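Local structure of titin (2A38) at residues 152-156 with 157-161; 69-72 with 73-76; 16-19 with 20-23. The protein is a giant structural protein of the muscle sarcomere, also classed as a serine/threonine kinase, whose N-terminal Ig pair Z1Z2 lies at the Z-disc. One frame throughout, in Å; residues are numbered along the deposited sequence.

Interaction 1 of 3, residues 152-156 with 157-161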
loop_
_atom_site.group_PDB
_atom_site.type_symbol
_atom_site.label_atom_id
_atom_site.label_comp_id
_atom_site.label_asym_id
_atom_site.label_seq_id
_atom_site.Cartn_x
_atom_site.Cartn_y
_atom_site.Cartn_z
ATOM N N ILE A 152 -12.881 5.941 -24.240
ATOM C CA ILE A 152 -12.308 5.363 -23.029
ATOM C C ILE A 152 -11.506 6.469 -22.343
ATOM O O ILE A 152 -10.720 7.162 -22.986
ATOM C CB ILE A 152 -11.318 4.213 -23.351
ATOM C CG1 ILE A 152 -11.985 3.148 -24.228
ATOM C CG2 ILE A 152 -10.793 3.611 -22.060
ATOM C CD1 ILE A 152 -13.114 2.432 -23.559
ATOM N N SER A 153 -11.700 6.652 -21.044
ATOM C CA SER A 153 -10.948 7.674 -20.332
ATOM C C SER A 153 -10.588 7.130 -18.969
ATOM O O SER A 153 -11.290 6.281 -18.430
ATOM C CB SER A 153 -11.773 8.950 -20.178
ATOM O OG SER A 153 -12.938 8.697 -19.413
ATOM N N GLN A 154 -9.484 7.616 -18.418
ATOM C CA GLN A 154 -9.022 7.169 -17.114
ATOM C C GLN A 154 -8.549 8.330 -16.242
ATOM O O GLN A 154 -7.962 9.299 -16.729
ATOM C CB GLN A 154 -7.877 6.159 -17.281
ATOM C CG GLN A 154 -7.097 5.902 -16.008
ATOM C CD GLN A 154 -5.923 4.957 -16.194
ATOM O OE1 GLN A 154 -5.387 4.809 -17.294
ATOM N NE2 GLN A 154 -5.504 4.325 -15.108
ATOM N N GLU A 155 -8.831 8.224 -14.949
ATOM C CA GLU A 155 -8.413 9.209 -13.961
ATOM C C GLU A 155 -8.195 8.404 -12.706
ATOM O O GLU A 155 -9.125 8.167 -11.942
ATOM C CB GLU A 155 -9.490 10.269 -13.726
ATOM C CG GLU A 155 -9.292 11.544 -14.547
ATOM C CD GLU A 155 -7.966 12.246 -14.248
ATOM O OE1 GLU A 155 -7.734 12.618 -13.072
ATOM O OE2 GLU A 155 -7.158 12.426 -15.190
ATOM N N GLY A 156 -6.959 7.958 -12.515
ATOM C CA GLY A 156 -6.637 7.147 -11.359
ATOM C C GLY A 156 -7.156 5.735 -11.553
ATOM O O GLY A 156 -6.838 5.082 -12.548
ATOM N N ASP A 157 -7.971 5.268 -10.614
ATOM C CA ASP A 157 -8.532 3.928 -10.683
ATOM C C ASP A 157 -9.878 3.894 -11.398
ATOM O O ASP A 157 -10.451 2.828 -11.595
ATOM C CB ASP A 157 -8.696 3.368 -9.273
ATOM C CG ASP A 157 -7.474 3.597 -8.419
ATOM O OD1 ASP A 157 -6.347 3.479 -8.959
ATOM O OD2 ASP A 157 -7.635 3.883 -7.208
ATOM N N LEU A 158 -10.367 5.063 -11.791
ATOM C CA LEU A 158 -11.657 5.180 -12.459
ATOM C C LEU A 158 -11.564 5.191 -13.987
ATOM O O LEU A 158 -10.951 6.086 -14.571
ATOM C CB LEU A 158 -12.348 6.454 -11.976
ATOM C CG LEU A 158 -13.830 6.667 -12.272
ATOM C CD1 LEU A 158 -14.664 5.552 -11.648
ATOM C CD2 LEU A 158 -14.243 8.016 -11.698
ATOM N N TYR A 159 -12.172 4.193 -14.626
ATOM C CA TYR A 159 -12.181 4.091 -16.083
ATOM C C TYR A 159 -13.609 4.254 -16.552
ATOM O O TYR A 159 -14.538 3.741 -15.930
ATOM C CB TYR A 159 -11.668 2.731 -16.564
ATOM C CG TYR A 159 -10.214 2.464 -16.282
ATOM C CD1 TYR A 159 -9.780 2.141 -14.995
ATOM C CD2 TYR A 159 -9.269 2.516 -17.308
ATOM C CE1 TYR A 159 -8.439 1.871 -14.733
ATOM C CE2 TYR A 159 -7.927 2.248 -17.064
ATOM C CZ TYR A 159 -7.516 1.923 -15.775
ATOM O OH TYR A 159 -6.185 1.636 -15.531
ATOM N N SER A 160 -13.781 4.966 -17.654
ATOM C CA SER A 160 -15.107 5.197 -18.182
ATOM C C SER A 160 -15.160 4.977 -19.676
ATOM O O SER A 160 -14.176 5.188 -20.384
ATOM C CB SER A 160 -15.543 6.632 -17.886
ATOM O OG SER A 160 -15.367 6.940 -16.511
ATOM N N LEU A 161 -16.318 4.530 -20.136
ATOM C CA LEU A 161 -16.576 4.331 -21.545
ATOM C C LEU A 161 -17.781 5.222 -21.801
ATOM O O LEU A 161 -18.875 4.968 -21.301
ATOM C CB LEU A 161 -16.934 2.882 -21.870
ATOM C CG LEU A 161 -17.481 2.741 -23.297
ATOM C CD1 LEU A 161 -16.474 3.296 -24.289
ATOM C CD2 LEU A 161 -17.781 1.287 -23.607
HETATM O O HOH W 1 -12.724 8.736 -16.013
#
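Ser153 and Ser160 exchange two main-chain hydrogen bonds, Ser160 N to Ser153 O at 2.9 Å and Ser153 N to Ser160 O at 3.0 Å, both in the carbonyl plane of the acceptor. They belong to the antiparallel D-E hairpin of an I-set immunoglobulin domain. Glu155 N reaches Leu158 O at 3.0 Å, while the return bond from Leu158 N is weak, and a type II' turn with Gly156 at positive phi reverses the chain. The side chain of Gln154 braces that turn: its NE2 donates to Gly156 O at 3.0 Å, nearly straight (171°) and almost in the amide plane.

Gln154 and Tyr159 run side by side in the same direction. With CG of Gln154 anti to the backbone N (chi1 165°), this CG lies over one face of the ring, offset toward the rim, 4.1 Å from the centroid in a CH-pi contact, and the amide is inclined 30° to the ring. The Tyr159 side chain also packs on Val125, Val135 and Phe137. Were Tyr159 exchanged for an alanine, Gln154 CG would probably lose its aromatic partner and a gap would open beside Phe137. Further along the same face, Ile152 CD1 meets Leu161 CD1 at 3.5 Å.

Interaction 2 of 3, residues 69-72 with 73-76; sequences AVTK and ANSG
Asn74 grips the 69-72 segment with both its main chain and its side chain. Its amide N donates to Thr71 O at 3.0 Å, coming from well above the carbonyl plane (54°) instead of along a lone pair. Its OD1 turns back to accept a weak bond from Thr71 N at 3.5 Å. The torsion that sets CG anti to the carbonyl carbon (chi1 -71°) swings the amide back toward Thr71, whose OG1 lies 3.4 Å from Asn74 CG as the two side chains cross. A water 3.2 Å from Asn74 OD1 probably links it to Ala69 O, although the distance to that second oxygen is unusually short. One residue on, Ser75 OG donates to Lys72 O at 3.2 Å, tilted 27° from the carbonyl plane.

This is the E-F loop of the first Ig domain, and it carries the tyrosine corner of the fold: Tyr78 OH, from the strand that follows, is hydrogen-bonded to Asn74 O. Arg41 NH2 holds Ala73 O in a similar way. Behind the bend, Val70, Lys72 and Ser75 rest on Val97, and the extended chain of Lys72 carries NZ to a long, weak ion pair with Glu19 OE2.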
loop_
_atom_site.group_PDB
_atom_site.type_symbol
_atom_site.label_atom_id
_atom_site.label_comp_id
_atom_site.label_asym_id
_atom_site.label_seq_id
_atom_site.Cartn_x
_atom_site.Cartn_y
_atom_site.Cartn_z
ATOM N N ALA A 69 3.440 3.375 8.025
ATOM C CA ALA A 69 3.321 2.681 6.746
ATOM C C ALA A 69 4.725 2.323 6.281
ATOM O O ALA A 69 5.458 3.176 5.781
ATOM C CB ALA A 69 2.641 3.576 5.719
ATOM N N VAL A 70 5.103 1.063 6.450
ATOM C CA VAL A 70 6.436 0.626 6.058
ATOM C C VAL A 70 6.626 0.541 4.552
ATOM O O VAL A 70 5.753 0.068 3.829
ATOM C CB VAL A 70 6.764 -0.744 6.659
ATOM C CG1 VAL A 70 8.183 -1.151 6.287
ATOM C CG2 VAL A 70 6.612 -0.685 8.157
ATOM N N THR A 71 7.780 1.000 4.087
ATOM C CA THR A 71 8.097 0.963 2.668
ATOM C C THR A 71 9.314 0.062 2.472
ATOM O O THR A 71 10.054 -0.193 3.422
ATOM C CB THR A 71 8.409 2.373 2.137
ATOM O OG1 THR A 71 9.584 2.879 2.783
ATOM C CG2 THR A 71 7.243 3.313 2.422
ATOM N N LYS A 72 9.517 -0.427 1.252
ATOM C CA LYS A 72 10.650 -1.304 0.967
ATOM C C LYS A 72 11.974 -0.592 1.203
ATOM O O LYS A 72 13.008 -1.230 1.400
ATOM C CB LYS A 72 10.596 -1.794 -0.477
ATOM C CG LYS A 72 9.618 -2.928 -0.716
ATOM C CD LYS A 72 9.576 -3.298 -2.190
ATOM C CE LYS A 72 8.701 -4.516 -2.422
ATOM N NZ LYS A 72 8.544 -4.823 -3.871
ATOM N N ALA A 73 11.934 0.734 1.185
ATOM C CA ALA A 73 13.129 1.542 1.386
ATOM C C ALA A 73 13.520 1.649 2.863
ATOM O O ALA A 73 14.518 2.282 3.199
ATOM C CB ALA A 73 12.906 2.934 0.800
ATOM N N ASN A 74 12.733 1.026 3.738
ATOM C CA ASN A 74 12.987 1.066 5.178
ATOM C C ASN A 74 13.688 -0.172 5.733
ATOM O O ASN A 74 14.227 -0.140 6.835
ATOM C CB ASN A 74 11.674 1.277 5.936
ATOM C CG ASN A 74 11.119 2.669 5.761
ATOM O OD1 ASN A 74 9.941 2.912 6.010
ATOM N ND2 ASN A 74 11.966 3.597 5.340
ATOM N N SER A 75 13.684 -1.266 4.985
ATOM C CA SER A 75 14.334 -2.470 5.476
ATOM C C SER A 75 15.818 -2.192 5.739
ATOM O O SER A 75 16.335 -1.136 5.381
ATOM C CB SER A 75 14.154 -3.616 4.473
ATOM O OG SER A 75 14.692 -3.283 3.212
ATOM N N GLY A 76 16.497 -3.134 6.380
ATOM C CA GLY A 76 17.904 -2.946 6.675
ATOM C C GLY A 76 18.168 -3.175 8.144
ATOM O O GLY A 76 17.315 -3.725 8.846
HETATM O O HOH W 2 7.353 4.748 6.248
#

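Interaction 3 of 3, residues 16-19 with 20-23; sequences VVLE and GSTA
The flat carbonyl group of Leu18 is met by Ser21, whose N donates to Leu18 O at 2.8 Å from a position tilted 18° out of the carbonyl plane. Ser21 CB crowds the same oxygen at 3.0 Å. This bond closes a type II beta turn, Leu18 to Ser21, which carries the chain of the I-set immunoglobulin domain from the A' strand toward the B strand. Glu19 and Gly20 occupy its two corners. Gly20 has a positive phi of 77°, and a CB there would clash with Glu19 O, so the corner suits a residue without a side chain.

Beyond the turn, the main chain of Gly20 and Ser21 pairs with Val70 in the E-F loop. The main chains of Val17 and Glu19 hydrogen-bond to the G strand, where Lys98 serves both, and the Glu19 side chain touches Val97, Ala99 and Glu100.

Ser21 has OG anti to its carbonyl carbon (chi1 -72°), which places the hydroxyl 3.7 Å from Leu18 CB. The buried Val17 points at the returning chain and spans it with both branches. CG2, anti to the backbone N, touches Ser21 CB at 3.8 Å and the carbonyl oxygen of Thr22. The other methyl, CG1, set between the backbone N and the carbonyl carbon, packs against Ala23, with Val17 CG1 4.1 Å from Ala23 CB.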
loop_
_atom_site.group_PDB
_atom_site.type_symbol
_atom_site.label_atom_id
_atom_site.label_comp_id
_atom_site.label_asym_id
_atom_site.label_seq_id
_atom_site.Cartn_x
_atom_site.Cartn_y
_atom_site.Cartn_z
ATOM N N VAL A 16 9.981 -9.423 9.834
ATOM C CA VAL A 16 9.624 -9.397 8.424
ATOM C C VAL A 16 8.237 -8.784 8.379
ATOM O O VAL A 16 7.271 -9.366 8.873
ATOM C CB VAL A 16 9.555 -10.805 7.810
ATOM C CG1 VAL A 16 9.155 -10.709 6.342
ATOM C CG2 VAL A 16 10.897 -11.491 7.947
ATOM N N VAL A 17 8.146 -7.596 7.802
ATOM C CA VAL A 17 6.875 -6.911 7.716
ATOM C C VAL A 17 6.418 -6.753 6.266
ATOM O O VAL A 17 7.226 -6.655 5.342
ATOM C CB VAL A 17 6.954 -5.522 8.404
ATOM C CG1 VAL A 17 7.871 -4.597 7.622
ATOM C CG2 VAL A 17 5.567 -4.926 8.532
ATOM N N LEU A 18 5.101 -6.740 6.092
ATOM C CA LEU A 18 4.465 -6.601 4.790
ATOM C C LEU A 18 4.362 -5.123 4.420
ATOM O O LEU A 18 3.888 -4.320 5.220
ATOM C CB LEU A 18 3.067 -7.210 4.864
ATOM C CG LEU A 18 2.289 -7.440 3.575
ATOM C CD1 LEU A 18 3.021 -8.457 2.695
ATOM C CD2 LEU A 18 0.902 -7.943 3.938
ATOM N N GLU A 19 4.807 -4.762 3.220
ATOM C CA GLU A 19 4.738 -3.373 2.778
ATOM C C GLU A 19 3.450 -2.695 3.208
ATOM O O GLU A 19 2.378 -3.299 3.175
ATOM C CB GLU A 19 4.794 -3.278 1.267
ATOM C CG GLU A 19 6.156 -3.244 0.664
ATOM C CD GLU A 19 6.102 -2.616 -0.707
ATOM O OE1 GLU A 19 5.987 -1.368 -0.778
ATOM O OE2 GLU A 19 6.147 -3.369 -1.710
ATOM N N GLY A 20 3.551 -1.429 3.591
ATOM C CA GLY A 20 2.369 -0.700 3.999
ATOM C C GLY A 20 1.867 -1.037 5.386
ATOM O O GLY A 20 1.087 -0.274 5.952
ATOM N N SER A 21 2.281 -2.179 5.934
ATOM C CA SER A 21 1.859 -2.552 7.282
ATOM C C SER A 21 2.722 -1.770 8.261
ATOM O O SER A 21 3.691 -1.118 7.862
ATOM C CB SER A 21 2.039 -4.055 7.528
ATOM O OG SER A 21 1.083 -4.817 6.813
ATOM N N THR A 22 2.368 -1.826 9.539
ATOM C CA THR A 22 3.131 -1.113 10.555
ATOM C C THR A 22 4.253 -2.003 11.071
ATOM O O THR A 22 4.064 -3.204 11.266
ATOM C CB THR A 22 2.234 -0.692 11.746
ATOM O OG1 THR A 22 1.689 -1.860 12.376
ATOM C CG2 THR A 22 1.089 0.188 11.268
ATOM N N ALA A 23 5.428 -1.412 11.271
ATOM C CA ALA A 23 6.583 -2.154 11.776
ATOM C C ALA A 23 6.982 -1.602 13.133
ATOM O O ALA A 23 7.035 -0.386 13.332
ATOM C CB ALA A 23 7.760 -2.050 10.807
#

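In the fold
Along the chain the order is interaction 3, interaction 2, interaction 1. The first two share the N-terminal Ig domain: their centres lie 8 Å apart and they touch directly, Val70 O meeting Gly20 N at 2.7 Å and Val70 CG1 packing on Val17 CG1 at 3.7 Å. The A'-B turn and the E-F loop thus form one continuous patch at an end of that domain, linking its two sheets. Interaction 1 belongs to the second Ig domain, on the outer hairpin of its four-stranded sheet. Its nearest atoms are about 16 Å from interaction 3 and 17 Å from interaction 2, and they make no direct contact, consistent with two separately folded modules joined in tandem.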